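PDB 3SYJ: adhesion and penetration protein autotransporter from Haemophilus influenzae, which is probably a serine protease of the bacterial surface that promotes adherence to and invasion of host cells by binding a host cell structure directly. Local coordinates for residues Asp8-Arg13 against Pro595-His600; Asn57-Leu62 against Gly173-Leu178; Arg158-Asn163 against Ala212-Asp217. All blocks are in the same frame, centred on the assembly; numbering follows the deposited sequence.

Overall arrangement
After strand 2-4 the chain enters helix 9-17, with 8-13 at its start, and later reaches 595-600. Interaction 1 closes this longest loop and, within the secreted passenger domain of the autotransporter, joins the peptidase S6 region to a loop of the beta-solenoid region. Both other contacts lie inside it: interaction 2 closes a loop of about 110 residues from 57-62 to 173-178, and interaction 3 one of about 48 from 158-163 to 212-217. These two cross, since their segments alternate, and both stay in the protease region near S218, the active-site serine by similarity. The contacts also touch: Y9 meets Y177 and W161, while A174 and Y175 reach the turn of 212-217.

Interaction 1: Asp8-Arg13 against Pro595-His600; sequences DYQYYR and PHAYNH
The carbonyl oxygen of A597 takes a hydrogen bond from Q10 NE2 and another from a water, and this shared acceptor joins the N-terminal helix 9-17 of the S6 protease domain to a loop of the beta-solenoid between strand 586-593 and helix 603-609. The bond from Q10 NE2 to A597 O is 3.0 Å long and nearly straight (172°). It arrives on a lone pair in the carbonyl plane and lies almost flat in the carboxamide plane of Q10. The bridging water donates to Q10 OE1 at 2.8 Å and to A597 O at 3.2 Å, so the loop carbonyl is tied to both ends of the carboxamide. D14 supports the same junction, accepting from Q10 NE2 and the backbone N of A597 on OD1 and from H596 ND1 on OD2.

R13 supplies the apolar part. Its CB sits 3.3 Å from A597 CB, a tight methyl-to-methylene contact at the point where the two backbones come nearest. Bends at chi2 (-64°) and chi3 turn the chain back over the methyl group, and A597 CB lies 3.6 Å above one face of the guanidinium, offset toward the rim. R13 NH2 lies at the edge of the H600 ring, in its plane, a packing contact. Y598 CD2 lies over the centre of one face of that ring, 3.5 Å above it. NH1 is modelled too close to Y598 O for any bond there to be trusted. A second water donates to N599 OD1 at 3.0 Å, its link to R13 NH1 being weak and doubtful, while N599 ND2 is held by P612 O.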
loop_
_atom_site.group_PDB
_atom_site.type_symbol
_atom_site.label_atom_id
_atom_site.label_comp_id
_atom_site.label_asym_id
_atom_site.label_seq_id
_atom_site.Cartn_x
_atom_site.Cartn_y
_atom_site.Cartn_z
ATOM N N ASP A 8 15.645 -53.900 -16.429
ATOM C CA ASP A 8 14.186 -53.895 -16.286
ATOM C C ASP A 8 13.516 -54.061 -17.633
ATOM O O ASP A 8 13.849 -53.361 -18.588
ATOM C CB ASP A 8 13.694 -52.586 -15.677
ATOM C CG ASP A 8 13.991 -52.480 -14.203
ATOM O OD1 ASP A 8 14.223 -53.523 -13.559
ATOM O OD2 ASP A 8 13.990 -51.349 -13.686
ATOM N N TYR A 9 12.570 -54.989 -17.705
ATOM C CA TYR A 9 11.821 -55.224 -18.931
ATOM C C TYR A 9 11.096 -53.949 -19.333
ATOM O O TYR A 9 10.880 -53.704 -20.516
ATOM C CB TYR A 9 10.809 -56.350 -18.727
ATOM C CG TYR A 9 10.386 -57.063 -19.993
ATOM C CD1 TYR A 9 11.321 -57.497 -20.925
ATOM C CD2 TYR A 9 9.051 -57.336 -20.237
ATOM C CE1 TYR A 9 10.927 -58.173 -22.080
ATOM C CE2 TYR A 9 8.649 -58.006 -21.383
ATOM C CZ TYR A 9 9.583 -58.420 -22.295
ATOM O OH TYR A 9 9.159 -59.078 -23.422
ATOM N N GLN A 10 10.734 -53.130 -18.346
ATOM C CA GLN A 10 9.990 -51.903 -18.615
ATOM C C GLN A 10 10.664 -51.009 -19.656
ATOM O O GLN A 10 9.980 -50.379 -20.466
ATOM C CB GLN A 10 9.721 -51.117 -17.335
ATOM C CG GLN A 10 8.605 -50.090 -17.491
ATOM C CD GLN A 10 7.239 -50.733 -17.747
ATOM O OE1 GLN A 10 6.881 -51.728 -17.116
ATOM N NE2 GLN A 10 6.470 -50.154 -18.669
ATOM N N TYR A 11 11.996 -50.956 -19.645
ATOM C CA TYR A 11 12.719 -50.139 -20.623
ATOM C C TYR A 11 12.321 -50.510 -22.043
ATOM O O TYR A 11 12.007 -49.661 -22.862
ATOM C CB TYR A 11 14.230 -50.313 -20.480
ATOM C CG TYR A 11 14.859 -49.506 -19.373
ATOM C CD1 TYR A 11 15.085 -48.140 -19.524
ATOM C CD2 TYR A 11 15.256 -50.114 -18.188
ATOM C CE1 TYR A 11 15.677 -47.402 -18.505
ATOM C CE2 TYR A 11 15.845 -49.392 -17.174
ATOM C CZ TYR A 11 16.055 -48.042 -17.333
ATOM O OH TYR A 11 16.644 -47.341 -16.313
ATOM N N TYR A 12 12.336 -51.797 -22.326
ATOM C CA TYR A 12 12.050 -52.270 -23.661
ATOM C C TYR A 12 10.588 -52.067 -24.040
ATOM O O TYR A 12 10.254 -51.909 -25.211
ATOM C CB TYR A 12 12.400 -53.747 -23.743
ATOM C CG TYR A 12 13.843 -54.068 -23.431
ATOM C CD1 TYR A 12 14.827 -53.979 -24.414
ATOM C CD2 TYR A 12 14.222 -54.476 -22.161
ATOM C CE1 TYR A 12 16.152 -54.288 -24.134
ATOM C CE2 TYR A 12 15.539 -54.790 -21.870
ATOM C CZ TYR A 12 16.501 -54.694 -22.859
ATOM O OH TYR A 12 17.810 -55.007 -22.561
ATOM N N ARG A 13 9.709 -52.108 -23.052
ATOM C CA ARG A 13 8.294 -51.897 -23.316
ATOM C C ARG A 13 8.035 -50.413 -23.566
ATOM O O ARG A 13 7.378 -50.054 -24.537
ATOM C CB ARG A 13 7.441 -52.406 -22.155
ATOM C CG ARG A 13 7.443 -53.923 -21.978
ATOM C CD ARG A 13 6.835 -54.646 -23.165
ATOM N NE ARG A 13 5.724 -53.897 -23.738
ATOM C CZ ARG A 13 4.514 -53.830 -23.202
ATOM N NH1 ARG A 13 4.286 -54.489 -22.080
ATOM N NH2 ARG A 13 3.549 -53.109 -23.768
ATOM N N PRO A 595 2.944 -41.907 -18.363
ATOM C CA PRO A 595 2.532 -43.159 -19.012
ATOM C C PRO A 595 3.635 -44.216 -19.003
ATOM O O PRO A 595 4.806 -43.876 -19.160
ATOM C CB PRO A 595 2.262 -42.725 -20.456
ATOM C CG PRO A 595 1.975 -41.270 -20.376
ATOM C CD PRO A 595 2.816 -40.744 -19.261
ATOM N N HIS A 596 3.264 -45.482 -18.833
ATOM C CA HIS A 596 4.214 -46.583 -18.973
ATOM C C HIS A 596 3.562 -47.737 -19.725
ATOM O O HIS A 596 2.363 -47.977 -19.590
ATOM C CB HIS A 596 4.717 -47.065 -17.606
ATOM C CG HIS A 596 5.684 -46.132 -16.943
ATOM N ND1 HIS A 596 6.973 -45.948 -17.396
ATOM C CD2 HIS A 596 5.553 -45.340 -15.852
ATOM C CE1 HIS A 596 7.590 -45.076 -16.619
ATOM N NE2 HIS A 596 6.751 -44.691 -15.675
ATOM N N ALA A 597 4.351 -48.458 -20.513
ATOM C CA ALA A 597 3.836 -49.597 -21.267
ATOM C C ALA A 597 3.173 -50.633 -20.356
ATOM O O ALA A 597 3.712 -50.994 -19.299
ATOM C CB ALA A 597 4.935 -50.229 -22.077
ATOM N N TYR A 598 2.002 -51.100 -20.783
ATOM C CA TYR A 598 1.183 -52.064 -20.051
ATOM C C TYR A 598 1.922 -53.396 -19.886
ATOM O O TYR A 598 2.620 -53.831 -20.794
ATOM C CB TYR A 598 -0.113 -52.280 -20.838
ATOM C CG TYR A 598 -1.160 -53.193 -20.214
ATOM C CD1 TYR A 598 -2.131 -52.685 -19.363
ATOM C CD2 TYR A 598 -1.196 -54.554 -20.509
ATOM C CE1 TYR A 598 -3.105 -53.498 -18.804
ATOM C CE2 TYR A 598 -2.167 -55.387 -19.953
ATOM C CZ TYR A 598 -3.122 -54.848 -19.099
ATOM O OH TYR A 598 -4.096 -55.649 -18.538
ATOM N N ASN A 599 1.759 -54.050 -18.739
ATOM C CA ASN A 599 2.426 -55.329 -18.492
ATOM C C ASN A 599 1.555 -56.525 -18.850
ATOM O O ASN A 599 0.631 -56.874 -18.114
ATOM C CB ASN A 599 2.884 -55.436 -17.036
ATOM C CG ASN A 599 3.494 -56.798 -16.713
ATOM O OD1 ASN A 599 3.928 -57.526 -17.607
ATOM N ND2 ASN A 599 3.521 -57.145 -15.436
ATOM N N HIS A 600 1.862 -57.154 -19.982
ATOM C CA HIS A 600 1.091 -58.297 -20.462
ATOM C C HIS A 600 1.555 -59.632 -19.870
ATOM O O HIS A 600 0.982 -60.671 -20.184
ATOM C CB HIS A 600 1.168 -58.403 -21.987
ATOM C CG HIS A 600 0.515 -57.272 -22.720
ATOM N ND1 HIS A 600 -0.809 -57.301 -23.105
ATOM C CD2 HIS A 600 1.011 -56.093 -23.166
ATOM C CE1 HIS A 600 -1.104 -56.180 -23.740
ATOM N NE2 HIS A 600 -0.018 -55.430 -23.791
HETATM O O HOH W 1 5.544 -53.622 -18.754
HETATM O O HOH W 2 5.681 -56.066 -19.486
#

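Interaction 2: Asn57-Leu62 against Gly173-Leu178; sequences NGVAAL and GAYHYL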
loop_
_atom_site.group_PDB
_atom_site.type_symbol
_atom_site.label_atom_id
_atom_site.label_comp_id
_atom_site.label_asym_id
_atom_site.label_seq_id
_atom_site.Cartn_x
_atom_site.Cartn_y
_atom_site.Cartn_z
ATOM N N ASN A 57 0.566 -54.417 -34.646
ATOM C CA ASN A 57 0.952 -55.826 -34.615
ATOM C C ASN A 57 2.427 -56.046 -34.929
ATOM O O ASN A 57 2.887 -57.180 -34.999
ATOM C CB ASN A 57 0.079 -56.661 -35.552
ATOM C CG ASN A 57 0.265 -56.291 -36.999
ATOM O OD1 ASN A 57 1.294 -55.734 -37.383
ATOM N ND2 ASN A 57 -0.731 -56.598 -37.821
ATOM N N GLY A 58 3.157 -54.953 -35.126
ATOM C CA GLY A 58 4.597 -55.011 -35.262
ATOM C C GLY A 58 5.152 -55.540 -36.572
ATOM O O GLY A 58 6.367 -55.545 -36.763
ATOM N N VAL A 59 4.301 -55.985 -37.487
ATOM C CA VAL A 59 4.845 -56.608 -38.693
ATOM C C VAL A 59 4.992 -55.654 -39.882
ATOM O O VAL A 59 5.459 -56.066 -40.947
ATOM C CB VAL A 59 4.049 -57.856 -39.128
ATOM C CG1 VAL A 59 3.959 -58.856 -37.984
ATOM C CG2 VAL A 59 2.670 -57.465 -39.609
ATOM N N ALA A 60 4.614 -54.388 -39.715
ATOM C CA ALA A 60 4.695 -53.448 -40.843
ATOM C C ALA A 60 4.922 -51.994 -40.456
ATOM O O ALA A 60 4.675 -51.586 -39.316
ATOM C CB ALA A 60 3.462 -53.568 -41.740
ATOM N N ALA A 61 5.388 -51.212 -41.422
ATOM C CA ALA A 61 5.648 -49.803 -41.181
ATOM C C ALA A 61 5.076 -48.945 -42.307
ATOM O O ALA A 61 5.030 -49.367 -43.465
ATOM C CB ALA A 61 7.142 -49.557 -41.014
ATOM N N LEU A 62 4.632 -47.746 -41.948
ATOM C CA LEU A 62 3.956 -46.853 -42.886
ATOM C C LEU A 62 4.966 -46.038 -43.703
ATOM O O LEU A 62 5.648 -45.167 -43.164
ATOM C CB LEU A 62 2.999 -45.931 -42.118
ATOM C CG LEU A 62 1.982 -45.093 -42.904
ATOM C CD1 LEU A 62 0.929 -45.959 -43.600
ATOM C CD2 LEU A 62 1.326 -44.099 -41.971
ATOM N N GLY A 173 4.147 -65.524 -26.172
ATOM C CA GLY A 173 4.047 -65.983 -27.546
ATOM C C GLY A 173 4.122 -64.804 -28.505
ATOM O O GLY A 173 4.137 -63.650 -28.071
ATOM N N ALA A 174 4.174 -65.089 -29.804
ATOM C CA ALA A 174 4.281 -64.038 -30.806
ATOM C C ALA A 174 2.986 -63.260 -30.887
ATOM O O ALA A 174 1.929 -63.780 -30.540
ATOM C CB ALA A 174 4.613 -64.618 -32.160
ATOM N N TYR A 175 3.085 -62.012 -31.340
ATOM C CA TYR A 175 1.925 -61.172 -31.628
ATOM C C TYR A 175 1.073 -60.850 -30.407
ATOM O O TYR A 175 -0.123 -60.654 -30.534
ATOM C CB TYR A 175 1.051 -61.801 -32.717
ATOM C CG TYR A 175 1.835 -62.307 -33.906
ATOM C CD1 TYR A 175 2.772 -61.504 -34.538
ATOM C CD2 TYR A 175 1.638 -63.588 -34.400
ATOM C CE1 TYR A 175 3.492 -61.963 -35.621
ATOM C CE2 TYR A 175 2.362 -64.057 -35.488
ATOM C CZ TYR A 175 3.282 -63.238 -36.090
ATOM O OH TYR A 175 4.000 -63.689 -37.173
ATOM N N HIS A 176 1.689 -60.781 -29.233
ATOM C CA HIS A 176 0.972 -60.397 -28.021
ATOM C C HIS A 176 1.197 -58.922 -27.724
ATOM O O HIS A 176 0.269 -58.211 -27.365
ATOM C CB HIS A 176 1.435 -61.220 -26.818
ATOM C CG HIS A 176 0.897 -62.617 -26.785
ATOM N ND1 HIS A 176 0.374 -63.186 -25.643
ATOM C CD2 HIS A 176 0.817 -63.566 -27.749
ATOM C CE1 HIS A 176 -0.011 -64.422 -25.905
ATOM N NE2 HIS A 176 0.246 -64.676 -27.177
ATOM N N TYR A 177 2.443 -58.474 -27.852
ATOM C CA TYR A 177 2.786 -57.075 -27.623
ATOM C C TYR A 177 4.124 -56.700 -28.274
ATOM O O TYR A 177 4.852 -57.558 -28.789
ATOM C CB TYR A 177 2.803 -56.753 -26.123
ATOM C CG TYR A 177 3.756 -57.634 -25.334
ATOM C CD1 TYR A 177 5.113 -57.343 -25.275
ATOM C CD2 TYR A 177 3.297 -58.762 -24.673
ATOM C CE1 TYR A 177 5.990 -58.152 -24.573
ATOM C CE2 TYR A 177 4.153 -59.572 -23.973
ATOM C CZ TYR A 177 5.499 -59.264 -23.925
ATOM O OH TYR A 177 6.346 -60.086 -23.223
ATOM N N LEU A 178 4.433 -55.406 -28.253
ATOM C CA LEU A 178 5.640 -54.895 -28.886
ATOM C C LEU A 178 6.789 -54.787 -27.896
ATOM O O LEU A 178 6.586 -54.427 -26.740
ATOM C CB LEU A 178 5.371 -53.513 -29.481
ATOM C CG LEU A 178 4.336 -53.440 -30.606
ATOM C CD1 LEU A 178 3.899 -52.009 -30.793
ATOM C CD2 LEU A 178 4.885 -54.022 -31.906
#
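N57 and Y175 bring their CA atoms within 6.2 Å, and G58 and L178 theirs within 6.5 Å; neither segment is regular at these points. In 57-62 the chain turns at N57-V59, where the backbone N of V59 donates to N57 OD1 over 3.0 Å at 172°, which defines an Asx turn. S55 OG is a further partner of the same OD1. G58, at the middle of the turn, has a positive phi (75°), as does Y175, which lies opposite N57, in its own loop. The two irregular loops belong to the S6 protease region, of the PA clan.

The contact is apolar and small, burying 154 Å² in total. L178 reaches the turn through CD2, which comes within 3.5 Å of G58 CA and 3.8 Å of G58 N; because glycine has no side chain, the methyl group can rest directly against the backbone. Chi2 (163°) sends CD1 roughly anti to CA and leaves CD2 as the branch that meets the glycine. The second patch pairs V59 CG1 with Y175 CE1 at 3.9 Å, the two side chains crossing at about a right angle and the methyl approaching the ring obliquely. A174 CB lies 3.8 Å above one face of the same ring, offset toward the rim, so a residue of its own loop also packs on the ring. The Y175 side chain is about 6 Å from that of S218, the active-site serine by similarity, which places the patch beside the probable catalytic centre.

S156 ties the two loops together: its OG bonds N57 O and its backbone bonds Y175. The segment 57-62 ends in strand 61-64, while L178 also packs on A16 and E17 of helix 9-17 and Y177 on V171 and A172 of strand 168-172.

Interaction 3: Arg158-Asn163 against Ala212-Asp217; sequences RQFWRN and AGSKGD
The F160 ring and the R158 guanidinium are the flat groups here, and each is met obliquely: S214 CB comes to F160 CE2 at 4.2 Å, and K215 CD to R158 NH1 at 3.0 Å. The H2 ring stacks on F160. R158 and K215 lie side by side and point the same way, both extended, with R158 CD 3.8 Å from K215 CB.

Two hydrogen bonds join the segments, one between backbones and one from a serine side chain. R158 N donates to K215 O at 2.7 Å, nearly along the C=O axis (C=O...N angle 163°). S214 OG donates to R158 O over a short 2.5 Å, in the carbonyl plane on a lone pair; chi1 of 43° sets OG between the backbone N and the carbonyl carbon. The acceptor K215 O belongs to a type II beta turn from S214 to D217, closed by D217 N to S214 O. D217 OD2 braces it, accepting S214 N at 2.8 Å through its anti lone pair.

The last two residues of the turn, G216 and D217, begin the GDSG sequence of chymotrypsin-like proteases, before S218, the active-site serine by similarity. D217 OD2 also bonds G1 N, an arrangement reminiscent of the N terminus that meets the aspartate before the catalytic serine in chymotrypsin, and OD1 forms a salt bridge with R153. At the outer end the like charges of R158 NH1 and K215 NZ, 3.6 Å apart, probably repel, and the contact probably rests on the bonds from R158 N and S214 OG, not on the charged tips.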
loop_
_atom_site.group_PDB
_atom_site.type_symbol
_atom_site.label_atom_id
_atom_site.label_comp_id
_atom_site.label_asym_id
_atom_site.label_seq_id
_atom_site.Cartn_x
_atom_site.Cartn_y
_atom_site.Cartn_z
ATOM N N ARG A 158 7.921 -63.742 -30.803
ATOM C CA ARG A 158 8.129 -64.446 -29.541
ATOM C C ARG A 158 9.078 -63.692 -28.621
ATOM O O ARG A 158 10.173 -63.291 -29.027
ATOM C CB ARG A 158 8.675 -65.842 -29.798
ATOM C CG ARG A 158 7.722 -66.717 -30.556
ATOM C CD ARG A 158 8.285 -68.109 -30.710
ATOM N NE ARG A 158 7.241 -69.051 -31.087
ATOM C CZ ARG A 158 7.472 -70.262 -31.581
ATOM N NH1 ARG A 158 8.721 -70.676 -31.766
ATOM N NH2 ARG A 158 6.453 -71.056 -31.895
ATOM N N GLN A 159 8.658 -63.504 -27.377
ATOM C CA GLN A 159 9.407 -62.665 -26.451
ATOM C C GLN A 159 10.236 -63.489 -25.458
ATOM O O GLN A 159 9.717 -64.378 -24.787
ATOM C CB GLN A 159 8.464 -61.700 -25.713
ATOM C CG GLN A 159 7.531 -60.889 -26.608
ATOM C CD GLN A 159 8.229 -59.782 -27.402
ATOM O OE1 GLN A 159 9.447 -59.592 -27.312
ATOM N NE2 GLN A 159 7.444 -59.042 -28.189
ATOM N N PHE A 160 11.525 -63.180 -25.379
ATOM C CA PHE A 160 12.420 -63.822 -24.440
ATOM C C PHE A 160 13.137 -62.768 -23.619
ATOM O O PHE A 160 13.299 -61.633 -24.068
ATOM C CB PHE A 160 13.494 -64.611 -25.190
ATOM C CG PHE A 160 12.965 -65.741 -26.027
ATOM C CD1 PHE A 160 12.964 -67.038 -25.544
ATOM C CD2 PHE A 160 12.505 -65.512 -27.316
ATOM C CE1 PHE A 160 12.495 -68.082 -26.320
ATOM C CE2 PHE A 160 12.038 -66.556 -28.096
ATOM C CZ PHE A 160 12.033 -67.841 -27.595
ATOM N N TRP A 161 13.575 -63.137 -22.420
ATOM C CA TRP A 161 14.691 -62.423 -21.803
ATOM C C TRP A 161 15.837 -63.383 -21.485
ATOM O O TRP A 161 15.614 -64.564 -21.228
ATOM C CB TRP A 161 14.277 -61.572 -20.595
ATOM C CG TRP A 161 13.622 -62.302 -19.476
ATOM C CD1 TRP A 161 14.046 -63.454 -18.884
ATOM C CD2 TRP A 161 12.439 -61.903 -18.781
ATOM N NE1 TRP A 161 13.186 -63.806 -17.874
ATOM C CE2 TRP A 161 12.192 -62.870 -17.790
ATOM C CE3 TRP A 161 11.559 -60.825 -18.907
ATOM C CZ2 TRP A 161 11.107 -62.794 -16.935
ATOM C CZ3 TRP A 161 10.486 -60.751 -18.057
ATOM C CH2 TRP A 161 10.264 -61.729 -17.084
ATOM N N ARG A 162 17.062 -62.874 -21.546
ATOM C CA ARG A 162 18.248 -63.703 -21.373
ATOM C C ARG A 162 19.032 -63.246 -20.158
ATOM O O ARG A 162 19.201 -62.048 -19.946
ATOM C CB ARG A 162 19.143 -63.615 -22.602
ATOM C CG ARG A 162 18.443 -63.980 -23.882
ATOM C CD ARG A 162 19.394 -64.611 -24.880
ATOM N NE ARG A 162 18.644 -65.511 -25.743
ATOM C CZ ARG A 162 18.615 -66.827 -25.593
ATOM N NH1 ARG A 162 19.326 -67.403 -24.635
ATOM N NH2 ARG A 162 17.890 -67.567 -26.414
ATOM N N ASN A 163 19.508 -64.202 -19.360
ATOM C CA ASN A 163 20.258 -63.869 -18.155
ATOM C C ASN A 163 21.760 -63.823 -18.404
ATOM O O ASN A 163 22.217 -63.879 -19.545
ATOM C CB ASN A 163 19.920 -64.821 -17.003
ATOM C CG ASN A 163 20.346 -66.255 -17.279
ATOM O OD1 ASN A 163 21.235 -66.510 -18.092
ATOM N ND2 ASN A 163 19.708 -67.199 -16.595
ATOM N N ALA A 212 17.244 -58.279 -30.239
ATOM C CA ALA A 212 17.276 -59.138 -31.413
ATOM C C ALA A 212 15.886 -59.678 -31.681
ATOM O O ALA A 212 15.077 -59.807 -30.766
ATOM C CB ALA A 212 18.251 -60.284 -31.197
ATOM N N GLY A 213 15.615 -60.004 -32.936
ATOM C CA GLY A 213 14.314 -60.520 -33.316
ATOM C C GLY A 213 14.254 -62.020 -33.149
ATOM O O GLY A 213 15.278 -62.668 -32.951
ATOM N N SER A 214 13.048 -62.570 -33.230
ATOM C CA SER A 214 12.833 -64.007 -33.107
ATOM C C SER A 214 11.643 -64.418 -33.972
ATOM O O SER A 214 11.170 -63.631 -34.789
ATOM C CB SER A 214 12.588 -64.376 -31.649
ATOM O OG SER A 214 11.711 -63.449 -31.037
ATOM N N LYS A 215 11.161 -65.646 -33.806
ATOM C CA LYS A 215 9.991 -66.081 -34.562
ATOM C C LYS A 215 8.832 -65.130 -34.328
ATOM O O LYS A 215 8.428 -64.905 -33.188
ATOM C CB LYS A 215 9.573 -67.504 -34.188
ATOM C CG LYS A 215 10.336 -68.581 -34.925
ATOM C CD LYS A 215 10.130 -69.935 -34.271
ATOM C CE LYS A 215 11.205 -70.925 -34.699
ATOM N NZ LYS A 215 11.246 -72.128 -33.815
ATOM N N GLY A 216 8.301 -64.575 -35.416
ATOM C CA GLY A 216 7.179 -63.659 -35.335
ATOM C C GLY A 216 7.591 -62.227 -35.594
ATOM O O GLY A 216 6.746 -61.352 -35.785
ATOM N N ASP A 217 8.898 -61.992 -35.600
ATOM C CA ASP A 217 9.438 -60.663 -35.828
ATOM C C ASP A 217 9.720 -60.432 -37.300
ATOM O O ASP A 217 10.088 -59.322 -37.690
ATOM C CB ASP A 217 10.715 -60.458 -35.011
ATOM C CG ASP A 217 10.430 -60.082 -33.562
ATOM O OD1 ASP A 217 9.685 -59.098 -33.336
ATOM O OD2 ASP A 217 10.959 -60.757 -32.650
#